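Local atomic coordinates of DNA replication protein DnaC (Aquifex aeolicus, PDB entry 3ECC), a protein that serves as a helicase loader in the initiation of bacterial DNA replication, probably binding ATP together with magnesium. Residues K2-P14 against V49-A61. Residues are numbered along the deposited sequence; the frame is centred on the assembly and turned at random.
Sequences KRYWNANLDTYHP and VGKTHLAVATLKA. With MG (magnesium ion), chain C; ADP (adenosine-5'-diphosphate), chain B; BEF (beryllium trifluoride ion), chain D.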
loop_
_atom_site.group_PDB
_atom_site.type_symbol
_atom_site.label_atom_id
_atom_site.label_comp_id
_atom_site.label_asym_id
_atom_site.label_seq_id
_atom_site.Cartn_x
_atom_site.Cartn_y
_atom_site.Cartn_z
ATOM N N LYS A 2 -5.585 9.359 11.995
ATOM C CA LYS A 2 -5.616 10.818 11.874
ATOM C C LYS A 2 -4.496 11.588 12.555
ATOM O O LYS A 2 -4.710 12.665 13.105
ATOM C CB LYS A 2 -6.986 11.389 12.243
ATOM C CG LYS A 2 -8.055 11.205 11.148
ATOM C CD LYS A 2 -8.781 12.505 10.821
ATOM C CE LYS A 2 -9.403 13.165 12.054
ATOM N NZ LYS A 2 -10.108 14.427 11.684
ATOM N N ARG A 3 -3.291 11.046 12.472
ATOM C CA ARG A 3 -2.105 11.871 12.502
ATOM C C ARG A 3 -1.960 12.542 11.127
ATOM O O ARG A 3 -1.356 13.611 10.999
ATOM C CB ARG A 3 -0.872 11.028 12.826
ATOM C CG ARG A 3 0.345 11.373 12.002
ATOM C CD ARG A 3 1.604 10.783 12.593
ATOM N NE ARG A 3 2.362 11.765 13.359
ATOM C CZ ARG A 3 2.308 11.884 14.679
ATOM N NH1 ARG A 3 1.537 11.071 15.380
ATOM N NH2 ARG A 3 3.029 12.808 15.298
ATOM N N TYR A 4 -2.545 11.916 10.109
ATOM C CA TYR A 4 -2.535 12.463 8.757
ATOM C C TYR A 4 -3.883 13.097 8.388
ATOM O O TYR A 4 -4.308 13.036 7.231
ATOM C CB TYR A 4 -2.170 11.377 7.737
ATOM C CG TYR A 4 -0.914 10.587 8.064
ATOM C CD1 TYR A 4 0.335 10.998 7.600
ATOM C CD2 TYR A 4 -0.978 9.422 8.828
ATOM C CE1 TYR A 4 1.487 10.273 7.894
ATOM C CE2 TYR A 4 0.172 8.698 9.136
ATOM C CZ TYR A 4 1.398 9.124 8.655
ATOM O OH TYR A 4 2.540 8.414 8.943
ATOM N N TRP A 5 -4.552 13.699 9.374
ATOM C CA TRP A 5 -5.832 14.385 9.141
ATOM C C TRP A 5 -5.679 15.407 8.020
ATOM O O TRP A 5 -6.643 15.734 7.316
ATOM C CB TRP A 5 -6.312 15.089 10.419
ATOM C CG TRP A 5 -5.428 16.229 10.849
ATOM C CD1 TRP A 5 -4.340 16.157 11.672
ATOM C CD2 TRP A 5 -5.550 17.602 10.462
ATOM N NE1 TRP A 5 -3.778 17.401 11.823
ATOM C CE2 TRP A 5 -4.501 18.306 11.092
ATOM C CE3 TRP A 5 -6.438 18.307 9.641
ATOM C CZ2 TRP A 5 -4.320 19.678 10.926
ATOM C CZ3 TRP A 5 -6.258 19.672 9.483
ATOM C CH2 TRP A 5 -5.204 20.339 10.117
ATOM N N ASN A 6 -4.451 15.900 7.875
ATOM C CA ASN A 6 -4.121 16.999 6.982
ATOM C C ASN A 6 -3.417 16.528 5.716
ATOM O O ASN A 6 -2.951 17.341 4.919
ATOM C CB ASN A 6 -3.198 17.973 7.703
ATOM C CG ASN A 6 -1.799 17.393 7.924
ATOM O OD1 ASN A 6 -1.618 16.433 8.688
ATOM N ND2 ASN A 6 -0.810 17.957 7.229
ATOM N N ALA A 7 -3.314 15.216 5.542
ATOM C CA ALA A 7 -2.627 14.664 4.378
ATOM C C ALA A 7 -3.481 14.763 3.120
ATOM O O ALA A 7 -4.239 13.849 2.791
ATOM C CB ALA A 7 -2.202 13.229 4.629
ATOM N N ASN A 8 -3.363 15.900 2.441
ATOM C CA ASN A 8 -4.008 16.130 1.161
ATOM C C ASN A 8 -2.965 16.202 0.063
ATOM O O ASN A 8 -1.804 16.537 0.319
ATOM C CB ASN A 8 -4.771 17.450 1.188
ATOM C CG ASN A 8 -5.965 17.411 2.100
ATOM O OD1 ASN A 8 -7.096 17.215 1.646
ATOM N ND2 ASN A 8 -5.733 17.597 3.398
ATOM N N LEU A 9 -3.378 15.907 -1.167
ATOM C CA LEU A 9 -2.517 16.136 -2.321
ATOM C C LEU A 9 -2.289 17.629 -2.508
ATOM O O LEU A 9 -1.608 18.056 -3.440
ATOM C CB LEU A 9 -3.119 15.527 -3.589
ATOM C CG LEU A 9 -2.932 14.024 -3.834
ATOM C CD1 LEU A 9 -3.528 13.665 -5.177
ATOM C CD2 LEU A 9 -1.468 13.607 -3.764
ATOM N N ASP A 10 -2.853 18.413 -1.595
ATOM C CA ASP A 10 -2.762 19.867 -1.644
ATOM C C ASP A 10 -1.795 20.390 -0.579
ATOM O O ASP A 10 -0.907 21.195 -0.867
ATOM C CB ASP A 10 -4.146 20.466 -1.444
ATOM C CG ASP A 10 -4.276 21.825 -2.064
ATOM O OD1 ASP A 10 -3.623 22.768 -1.559
ATOM O OD2 ASP A 10 -5.034 21.950 -3.058
ATOM N N THR A 11 -1.978 19.914 0.650
ATOM C CA THR A 11 -1.031 20.132 1.741
ATOM C C THR A 11 0.370 19.619 1.379
ATOM O O THR A 11 1.358 19.921 2.066
ATOM C CB THR A 11 -1.512 19.410 3.024
ATOM O OG1 THR A 11 -2.827 19.867 3.366
ATOM C CG2 THR A 11 -0.564 19.674 4.194
ATOM N N TYR A 12 0.451 18.843 0.298
ATOM C CA TYR A 12 1.717 18.264 -0.130
ATOM C C TYR A 12 2.559 19.208 -0.982
ATOM O O TYR A 12 2.166 19.612 -2.085
ATOM C CB TYR A 12 1.520 16.927 -0.845
ATOM C CG TYR A 12 2.758 16.071 -0.806
ATOM C CD1 TYR A 12 2.986 15.199 0.249
ATOM C CD2 TYR A 12 3.722 16.157 -1.805
ATOM C CE1 TYR A 12 4.133 14.426 0.308
ATOM C CE2 TYR A 12 4.869 15.378 -1.759
ATOM C CZ TYR A 12 5.064 14.511 -0.705
ATOM O OH TYR A 12 6.205 13.743 -0.651
ATOM N N HIS A 13 3.720 19.560 -0.446
ATOM C CA HIS A 13 4.711 20.305 -1.183
ATOM C C HIS A 13 5.967 19.462 -1.264
ATOM O O HIS A 13 6.723 19.358 -0.296
ATOM C CB HIS A 13 4.981 21.652 -0.512
ATOM C CG HIS A 13 3.764 22.514 -0.398
ATOM N ND1 HIS A 13 2.908 22.454 0.681
ATOM C CD2 HIS A 13 3.237 23.431 -1.247
ATOM C CE1 HIS A 13 1.916 23.310 0.502
ATOM N NE2 HIS A 13 2.091 23.916 -0.660
ATOM N N PRO A 14 6.179 18.827 -2.424
ATOM C CA PRO A 14 7.334 17.977 -2.679
ATOM C C PRO A 14 8.635 18.672 -2.328
ATOM O O PRO A 14 8.791 19.859 -2.603
ATOM C CB PRO A 14 7.263 17.716 -4.190
ATOM C CG PRO A 14 6.107 18.556 -4.711
ATOM C CD PRO A 14 5.235 18.837 -3.553
ATOM N N VAL A 49 10.238 9.803 4.879
ATOM C CA VAL A 49 10.232 10.268 3.507
ATOM C C VAL A 49 8.852 10.764 3.031
ATOM O O VAL A 49 8.769 11.579 2.120
ATOM C CB VAL A 49 10.800 9.175 2.568
ATOM C CG1 VAL A 49 10.202 9.271 1.177
ATOM C CG2 VAL A 49 12.336 9.261 2.533
ATOM N N GLY A 50 7.780 10.291 3.662
ATOM C CA GLY A 50 6.426 10.744 3.308
ATOM C C GLY A 50 5.523 9.719 2.633
ATOM O O GLY A 50 4.466 10.071 2.119
ATOM N N LYS A 51 5.924 8.449 2.653
ATOM C CA LYS A 51 5.201 7.391 1.936
ATOM C C LYS A 51 3.746 7.264 2.400
ATOM O O LYS A 51 2.819 7.318 1.584
ATOM C CB LYS A 51 5.925 6.045 2.060
ATOM C CG LYS A 51 7.334 6.048 1.492
ATOM C CD LYS A 51 7.986 4.674 1.563
ATOM C CE LYS A 51 8.157 4.198 2.997
ATOM N NZ LYS A 51 9.146 5.014 3.764
ATOM N N THR A 52 3.553 7.104 3.708
ATOM C CA THR A 52 2.213 7.001 4.278
ATOM C C THR A 52 1.413 8.269 3.987
ATOM O O THR A 52 0.207 8.213 3.748
ATOM C CB THR A 52 2.269 6.771 5.788
ATOM O OG1 THR A 52 3.141 5.663 6.068
ATOM C CG2 THR A 52 0.877 6.485 6.351
ATOM N N HIS A 53 2.101 9.407 3.995
ATOM C CA HIS A 53 1.465 10.684 3.695
ATOM C C HIS A 53 0.782 10.636 2.326
ATOM O O HIS A 53 -0.400 10.977 2.194
ATOM C CB HIS A 53 2.491 11.828 3.738
ATOM C CG HIS A 53 1.875 13.188 3.659
ATOM N ND1 HIS A 53 1.685 13.982 4.768
ATOM C CD2 HIS A 53 1.378 13.883 2.608
ATOM C CE1 HIS A 53 1.117 15.118 4.401
ATOM N NE2 HIS A 53 0.915 15.081 3.096
ATOM N N LEU A 54 1.528 10.202 1.315
ATOM C CA LEU A 54 1.027 10.172 -0.057
ATOM C C LEU A 54 -0.015 9.087 -0.277
ATOM O O LEU A 54 -0.914 9.254 -1.097
ATOM C CB LEU A 54 2.175 10.010 -1.055
ATOM C CG LEU A 54 2.987 11.283 -1.253
ATOM C CD1 LEU A 54 4.230 11.017 -2.069
ATOM C CD2 LEU A 54 2.115 12.348 -1.904
ATOM N N ALA A 55 0.111 7.984 0.463
ATOM C CA ALA A 55 -0.876 6.902 0.446
ATOM C C ALA A 55 -2.238 7.343 0.993
ATOM O O ALA A 55 -3.275 6.944 0.473
ATOM C CB ALA A 55 -0.359 5.710 1.230
ATOM N N VAL A 56 -2.228 8.151 2.053
ATOM C CA VAL A 56 -3.473 8.648 2.634
ATOM C C VAL A 56 -4.057 9.736 1.733
ATOM O O VAL A 56 -5.278 9.794 1.512
ATOM C CB VAL A 56 -3.271 9.174 4.072
ATOM C CG1 VAL A 56 -4.570 9.756 4.615
ATOM C CG2 VAL A 56 -2.784 8.058 4.981
ATOM N N ALA A 57 -3.173 10.575 1.188
ATOM C CA ALA A 57 -3.554 11.590 0.204
ATOM C C ALA A 57 -4.253 10.965 -1.001
ATOM O O ALA A 57 -5.333 11.416 -1.403
ATOM C CB ALA A 57 -2.331 12.386 -0.243
ATOM N N THR A 58 -3.644 9.920 -1.563
ATOM C CA THR A 58 -4.196 9.238 -2.730
ATOM C C THR A 58 -5.575 8.664 -2.414
ATOM O O THR A 58 -6.499 8.758 -3.221
ATOM C CB THR A 58 -3.262 8.115 -3.226
ATOM O OG1 THR A 58 -1.933 8.623 -3.371
ATOM C CG2 THR A 58 -3.729 7.582 -4.562
ATOM N N LEU A 59 -5.715 8.104 -1.220
ATOM C CA LEU A 59 -6.969 7.480 -0.809
ATOM C C LEU A 59 -8.102 8.508 -0.739
ATOM O O LEU A 59 -9.240 8.217 -1.133
ATOM C CB LEU A 59 -6.791 6.766 0.535
ATOM C CG LEU A 59 -7.993 6.085 1.190
ATOM C CD1 LEU A 59 -8.566 5.009 0.294
ATOM C CD2 LEU A 59 -7.604 5.501 2.543
ATOM N N LYS A 60 -7.772 9.705 -0.246
ATOM C CA LYS A 60 -8.726 10.808 -0.123
ATOM C C LYS A 60 -9.068 11.406 -1.485
ATOM O O LYS A 60 -10.237 11.671 -1.778
ATOM C CB LYS A 60 -8.154 11.905 0.776
ATOM C CG LYS A 60 -8.576 11.833 2.226
ATOM C CD LYS A 60 -7.779 12.830 3.076
ATOM C CE LYS A 60 -7.952 14.284 2.598
ATOM N NZ LYS A 60 -9.325 14.852 2.852
ATOM N N ALA A 61 -8.042 11.609 -2.312
ATOM C CA ALA A 61 -8.222 12.192 -3.634
ATOM C C ALA A 61 -9.168 11.350 -4.485
ATOM O O ALA A 61 -10.043 11.884 -5.163
ATOM C CB ALA A 61 -6.882 12.362 -4.327
HETATM MG MG MG C . 4.822 5.186 6.600
HETATM P PB ADP B . 6.879 7.399 5.826
HETATM O O1B ADP B . 5.451 6.889 5.744
HETATM O O2B ADP B . 7.686 7.174 4.575
HETATM O O3B ADP B . 7.594 7.011 7.090
HETATM P PA ADP B . 5.444 9.677 6.650
HETATM O O1A ADP B . 4.324 9.757 5.641
HETATM O O2A ADP B . 4.949 8.978 7.905
HETATM O O3A ADP B . 6.735 8.981 5.965
HETATM O "O5'" ADP B . 6.025 11.140 6.985
HETATM C "C5'" ADP B . 6.404 11.545 8.296
HETATM C "C4'" ADP B . 5.739 12.875 8.630
HETATM O "O4'" ADP B . 6.199 13.872 7.718
HETATM C "C3'" ADP B . 4.235 12.796 8.466
HETATM O "O3'" ADP B . 3.634 13.378 9.611
HETATM C "C2'" ADP B . 3.922 13.583 7.203
HETATM O "O2'" ADP B . 2.739 14.343 7.356
HETATM C "C1'" ADP B . 5.104 14.506 7.047
HETATM N N9 ADP B . 5.465 14.778 5.629
HETATM C C8 ADP B . 6.218 14.004 4.819
HETATM N N7 ADP B . 6.370 14.579 3.594
HETATM C C5 ADP B . 5.724 15.751 3.616
HETATM C C6 ADP B . 5.478 16.868 2.663
HETATM N N6 ADP B . 5.978 16.866 1.404
HETATM N N1 ADP B . 4.748 17.907 3.091
HETATM C C2 ADP B . 4.245 17.959 4.341
HETATM N N3 ADP B . 4.428 16.986 5.254
HETATM C C4 ADP B . 5.138 15.885 4.957
HETATM BE BE BEF D . 7.608 4.732 7.529
HETATM F F1 BEF D . 8.663 4.594 6.125
HETATM F F2 BEF D . 5.863 4.476 7.360
HETATM F F3 BEF D . 8.252 5.568 8.940
#
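Tyr12 lies between Leu54 and the adenine: CD2 of Leu54 sits over the centre of one ring face, 3.6 Å from the centroid in a CH-pi contact, while N6 of ADP, which donates to the backbone O of His13, lies toward the rim of the opposite face. The Tyr12 and His53 rings meet obliquely, their planes at 50°, and His53 offers one of its own faces to Ala7, whose CB stands 3.9 Å from the imidazole centroid. ADP C4 lies over the other face. With CG anti to the backbone N (chi1 -171°), the imidazole swings off the helix toward the ribose, where ND1 and O2' of ADP share a hydrogen bond of 2.8 Å. The side chains of Tyr4 and Thr52 cross at about a right angle, Thr52 CG2 3.5 Å from Tyr4 CZ, and Tyr4 OH donates to ADP O2A (2.7 Å) in the plane of the ring. Farther along helix 51-65, Leu9 packs CD2 on Ala57 CB and CD1 on Ala61 CB, its side chain also touching Leu23 of helix 17-31. Cutting Tyr12 back to an alanine would probably open a gap between Leu54 and the adenine and leave the base less firmly held. At the Walker A end, Thr52 OG1 binds magnesium and is hydrogen-bonded to Asp107 OD2. Apolar packing thus joins loop to helix, while polar groups of both turn to ADP, consistent with the nucleotide helping to hold the N-terminal loop against the P-loop helix.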